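PDB 3EYT: thioredoxin domain-containing protein from Silicibacter pomeroyi, which is of unknown function but belongs to the thioredoxin-like AhpC/TSA family and may act as an oxidoreductase with an antioxidant role. Local coordinates for the interface of chains A and B and the interface of chains A and C. Sequence-based numbering; all coordinates share one arbitrary frame. Chains: chain A/B/C, uncharacterized protein SPOA0173.

Contact 1: the interface of chains A and B. Residues chain A 12, 80, 101; chain B 79-81.
The side-chain amide nitrogen NE2 of A:Gln12 is the polar atom around which this patch gathers, with the delta-methyl CD1 of B:Ile81 3.3 Å away and the hydroxyl OG1 of B:Thr79 at 3.5 Å, too far to count as a hydrogen bond. No hydrogen bond crosses here, and the contact is one of shape. A:Gln12 holds CG anti to its backbone N (chi1 174°) and stays extended beyond it, a shape that carries the amide across the start of helix 80-89 of chain B. Its stem passes the ring of B:Pro80, CG lying 3.8 Å from the ring carbon CD. Further out, the amide crosses the B:Ile81 side chain at about a right angle, its oxygen OE1 3.5 Å from CG1. The same delta-methyl meets A:Pro80 tip to tip, 3.7 Å from that proline's CD, filling the corner where the glutamine amide and the ring meet. On the other flank CG of A:Pro101 rests 4.0 Å from CB of B:Pro80. Within chain B, the backbone N of B:Ile81 makes a weak hydrogen bond to OG1 of B:Thr79, which may cap the helix start. The patch brings the starts of helix 80-89 of both chains together and may help hold the two copies in the deposited assembly.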
# COMPACT_ATOMS: atom_id res chain seq x y z
N GLN A 12 4.84 -13.94 -0.45
CA GLN A 12 3.77 -13.44 0.44
C GLN A 12 2.38 -13.81 -0.10
O GLN A 12 1.47 -14.07 0.68
CB GLN A 12 3.90 -11.92 0.55
CG GLN A 12 2.79 -11.19 1.32
CD GLN A 12 3.05 -9.68 1.24
OE1 GLN A 12 4.19 -9.24 1.33
NE2 GLN A 12 2.00 -8.90 1.03
N PRO A 80 0.28 -5.13 -3.39
CA PRO A 80 -0.47 -6.17 -4.11
C PRO A 80 -1.76 -5.69 -4.80
O PRO A 80 -2.10 -6.21 -5.87
CB PRO A 80 -0.79 -7.21 -3.01
CG PRO A 80 0.47 -7.08 -2.06
CD PRO A 80 0.71 -5.56 -2.03
N PRO A 101 8.56 -9.07 2.29
CA PRO A 101 9.28 -7.86 2.73
C PRO A 101 10.52 -8.27 3.51
O PRO A 101 10.47 -9.25 4.31
CB PRO A 101 8.27 -7.12 3.62
CG PRO A 101 7.17 -8.11 3.92
CD PRO A 101 7.18 -9.14 2.84
N THR B 79 -1.34 -7.51 5.73
CA THR B 79 -0.31 -8.39 5.22
C THR B 79 1.01 -8.15 5.96
O THR B 79 1.14 -7.21 6.75
CB THR B 79 -0.09 -8.18 3.71
OG1 THR B 79 0.59 -6.94 3.53
CG2 THR B 79 -1.42 -8.14 2.96
N PRO B 80 2.01 -8.99 5.68
CA PRO B 80 3.28 -8.85 6.31
C PRO B 80 3.93 -7.48 6.06
O PRO B 80 4.72 -7.07 6.88
CB PRO B 80 4.10 -9.97 5.67
CG PRO B 80 3.07 -11.04 5.41
CD PRO B 80 1.89 -10.27 4.94
N ILE B 81 3.58 -6.81 4.96
CA ILE B 81 3.99 -5.42 4.69
C ILE B 81 3.58 -4.55 5.90
O ILE B 81 4.41 -3.85 6.46
CB ILE B 81 3.38 -4.93 3.34
CG1 ILE B 81 3.85 -5.84 2.18
CG2 ILE B 81 3.73 -3.50 3.06
CD1 ILE B 81 3.03 -5.75 0.88

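Contact 2: the interface of chains A and C. Residues chain A 38, 81-82, 85-86, 89; chain C 39, 74, 77.
The imidazole NE2 of C:His74 donates to the carboxylate oxygen OE2 of A:Glu89 at 2.8 Å, with 145° at the hydrogen. The acceptor lies at the edge of the imidazole, nearly in its plane, but is met on its anti side; carboxylate and ring planes stand 67° apart. A bend at chi2 (-63°) folds the glutamate chain, whose CG lies 3.9 Å from CD2 of the ring. The carboxylate could polarise the imidazole. At the other end, the hydroxyl OG of A:Ser82 donates to the backbone O of C:Ala77 at 3.0 Å, from a position tilted off the carbonyl plane.

Apolar contacts fill the stretch between them. The methyl CB of A:Ala85 sits over one face of the C:His74 ring, offset toward the rim and 3.9 Å from its centroid, a CH-pi contact. It also presses on CB of C:Ala77 at 3.4 Å, tighter than usual packing. C:Leu39 divides its two methyls: CD1 lies 3.8 Å from CB of A:Ala85, while CD2 meets the terminal methyl CE of selenomethionine A:Met38 at 3.6 Å. Its backbone O lies beside the A:Glu89 stem. Behind, CB of A:Met38 covers the A:Phe86 ring over its centre.

Helix 80-89 of chain A thus packs on the C:Leu39 loop and the stretch from C:His74 into 3-10 helix 75-77. A:Met38 and C:Leu39 lie just before the CPGC (CXXC) motif of the thioredoxin fold; the contact, repeated with chains exchanged, flanks the likely redox site.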
# COMPACT_ATOMS: atom_id res chain seq x y z
N MSE A 38 6.73 -3.42 -11.16
CA MSE A 38 5.69 -3.02 -12.10
C MSE A 38 5.87 -1.57 -12.58
O MSE A 38 5.37 -1.20 -13.65
CB MSE A 38 4.30 -3.20 -11.49
CG MSE A 38 4.17 -2.52 -10.12
SE MSE A 38 2.32 -2.60 -9.45
CE MSE A 38 1.56 -1.16 -10.53
N ILE A 81 -2.48 -4.73 -4.21
CA ILE A 81 -3.65 -4.15 -4.90
C ILE A 81 -3.30 -3.52 -6.28
O ILE A 81 -4.02 -3.69 -7.27
CB ILE A 81 -4.43 -3.18 -4.00
CG1 ILE A 81 -5.84 -3.02 -4.52
CG2 ILE A 81 -3.83 -1.77 -3.98
CD1 ILE A 81 -6.86 -3.39 -3.49
N SER A 82 -2.19 -2.81 -6.34
CA SER A 82 -1.71 -2.22 -7.59
C SER A 82 -1.23 -3.31 -8.55
O SER A 82 -1.52 -3.26 -9.75
CB SER A 82 -0.57 -1.22 -7.30
OG SER A 82 -1.09 -0.10 -6.56
N ALA A 85 -4.08 -5.08 -10.44
CA ALA A 85 -4.62 -4.28 -11.54
C ALA A 85 -3.66 -4.29 -12.72
O ALA A 85 -4.08 -4.38 -13.87
CB ALA A 85 -4.92 -2.82 -11.08
N PHE A 86 -2.36 -4.22 -12.42
CA PHE A 86 -1.32 -4.21 -13.43
C PHE A 86 -1.32 -5.51 -14.24
O PHE A 86 -1.24 -5.49 -15.49
CB PHE A 86 0.07 -4.00 -12.76
CG PHE A 86 1.24 -4.19 -13.68
CD1 PHE A 86 1.74 -3.11 -14.42
CD2 PHE A 86 1.88 -5.45 -13.77
CE1 PHE A 86 2.85 -3.27 -15.29
CE2 PHE A 86 3.00 -5.65 -14.63
CZ PHE A 86 3.48 -4.56 -15.41
N GLU A 89 -4.43 -5.42 -16.44
CA GLU A 89 -4.34 -4.46 -17.55
C GLU A 89 -3.35 -4.87 -18.61
O GLU A 89 -3.58 -4.64 -19.79
CB GLU A 89 -3.99 -3.06 -17.04
CG GLU A 89 -5.15 -2.37 -16.36
CD GLU A 89 -6.31 -2.13 -17.31
OE1 GLU A 89 -6.07 -1.65 -18.46
OE2 GLU A 89 -7.46 -2.44 -16.92
N LEU C 39 -1.74 2.82 -15.38
CA LEU C 39 -1.70 1.37 -15.63
C LEU C 39 -2.31 0.95 -17.01
O LEU C 39 -2.51 -0.23 -17.29
CB LEU C 39 -2.36 0.59 -14.49
CG LEU C 39 -1.75 0.78 -13.10
CD1 LEU C 39 -2.43 -0.19 -12.13
CD2 LEU C 39 -0.19 0.54 -13.11
N HIS C 74 -10.02 0.52 -11.50
CA HIS C 74 -8.98 0.07 -10.55
C HIS C 74 -8.56 1.25 -9.67
O HIS C 74 -7.35 1.50 -9.53
CB HIS C 74 -7.72 -0.42 -11.27
CG HIS C 74 -7.98 -1.45 -12.33
ND1 HIS C 74 -8.49 -2.70 -12.05
CD2 HIS C 74 -7.84 -1.39 -13.68
CE1 HIS C 74 -8.63 -3.38 -13.18
NE2 HIS C 74 -8.21 -2.61 -14.18
N ALA C 77 -5.79 1.07 -7.03
CA ALA C 77 -4.48 0.67 -7.54
C ALA C 77 -3.73 1.87 -8.10
O ALA C 77 -2.54 1.80 -8.30
CB ALA C 77 -4.64 -0.39 -8.64

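Contact 3: the interface of chains A and B. Residues chain A 100-101, 108; chain B 12-13, 15.
A:Gln100 and B:Gln13 lie alongside each other and run in opposite directions, and the apolar centre of the patch is where the stem of each lies against the amide end of the other. CB of A:Gln100 packs 3.8 Å from the amide carbon CD of B:Gln13. The two amide groups are close to parallel, 22° apart, and the oxygen OE1 of A:Gln100 rests 3.3 Å from CG of B:Gln13. B:Gln13 is extended, with CG anti to its backbone N (chi1 -177°), and reaches from strand 13-15 past A:Gln100 as far as A:Pro101. On the way its OE1 passes the proline ring, 3.7 Å from CD.

Toward the rim each glutamine finds a backbone carbonyl of the other chain. NE2 of A:Gln100 donates to O of B:Gln12 at 3.1 Å from well above the carbonyl plane, not along a lone pair, and the acceptor in turn is tilted from the plane of the donating amide. The bond made by B:Gln13 runs in plane: its NE2 donates to O of A:Pro101 at 2.8 Å, lying in the carbonyl plane and with the acceptor near the plane of its own amide, yet it is bent at the hydrogen (130°). Both bonds may favour this pairing of chains in the assembly. A:Arg108, from helix 108-112, closes the edge with its aliphatic part, CD lying 3.5 Å from NE2 of B:Gln13.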
# COMPACT_ATOMS: atom_id res chain seq x y z
N GLN A 100 8.40 -11.55 -0.35
CA GLN A 100 8.16 -11.13 1.05
C GLN A 100 9.05 -9.97 1.42
O GLN A 100 10.18 -9.93 0.96
CB GLN A 100 8.48 -12.28 2.02
CG GLN A 100 7.55 -13.51 1.86
CD GLN A 100 7.93 -14.67 2.79
OE1 GLN A 100 8.87 -14.56 3.61
NE2 GLN A 100 7.24 -15.79 2.64
N PRO A 101 8.56 -9.07 2.29
CA PRO A 101 9.28 -7.86 2.73
C PRO A 101 10.52 -8.27 3.51
O PRO A 101 10.47 -9.25 4.31
CB PRO A 101 8.27 -7.12 3.62
CG PRO A 101 7.17 -8.11 3.92
CD PRO A 101 7.18 -9.14 2.84
N ARG A 108 12.74 -10.59 0.39
CA ARG A 108 13.49 -11.79 0.79
C ARG A 108 14.08 -12.68 -0.31
O ARG A 108 15.25 -13.10 -0.21
CB ARG A 108 12.66 -12.61 1.77
CG ARG A 108 12.47 -11.85 3.10
CD ARG A 108 11.91 -12.77 4.18
NE ARG A 108 12.93 -13.71 4.62
CZ ARG A 108 13.81 -13.44 5.57
NH1 ARG A 108 13.77 -12.27 6.20
NH2 ARG A 108 14.71 -14.34 5.91
N GLN B 12 4.44 -18.74 7.26
CA GLN B 12 4.84 -18.22 5.94
C GLN B 12 6.15 -17.45 6.09
O GLN B 12 7.00 -17.54 5.23
CB GLN B 12 3.77 -17.27 5.39
CG GLN B 12 4.10 -16.65 4.03
CD GLN B 12 2.95 -15.80 3.54
OE1 GLN B 12 2.25 -16.19 2.61
NE2 GLN B 12 2.74 -14.67 4.16
N GLN B 13 6.29 -16.67 7.17
CA GLN B 13 7.45 -15.79 7.33
C GLN B 13 7.69 -15.51 8.81
O GLN B 13 6.73 -15.27 9.54
CB GLN B 13 7.20 -14.44 6.61
CG GLN B 13 8.39 -13.44 6.64
CD GLN B 13 8.14 -12.14 5.83
OE1 GLN B 13 7.04 -11.91 5.29
NE2 GLN B 13 9.16 -11.28 5.76
N PHE B 15 9.39 -12.89 11.65
CA PHE B 15 9.97 -11.59 12.01
C PHE B 15 10.67 -11.73 13.37
O PHE B 15 10.31 -12.62 14.16
CB PHE B 15 8.87 -10.51 12.09
CG PHE B 15 8.33 -10.11 10.74
CD1 PHE B 15 8.99 -9.14 9.96
CD2 PHE B 15 7.16 -10.69 10.25
CE1 PHE B 15 8.48 -8.77 8.69
CE2 PHE B 15 6.64 -10.32 8.98
CZ PHE B 15 7.29 -9.38 8.20

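Contacts 1 and 3 are neighbouring parts of one A-B interface, their C-alpha centres about 8 Å apart, and they share A:Pro101, which faces chain B in both. Contact 2 belongs to the separate A-C interface, its C-alpha centre about 16 Å from that of contact 1 and 23 Å from that of contact 3. Helix 80-89 of chain A joins the two interfaces: its first residue takes part in contact 1, and later residues build contact 2. The A-C interface is two-fold symmetric, whereas A-B is not an exact two-fold. Both kinds of pairing occur among the copies, although the structure alone does not establish the oligomer in solution.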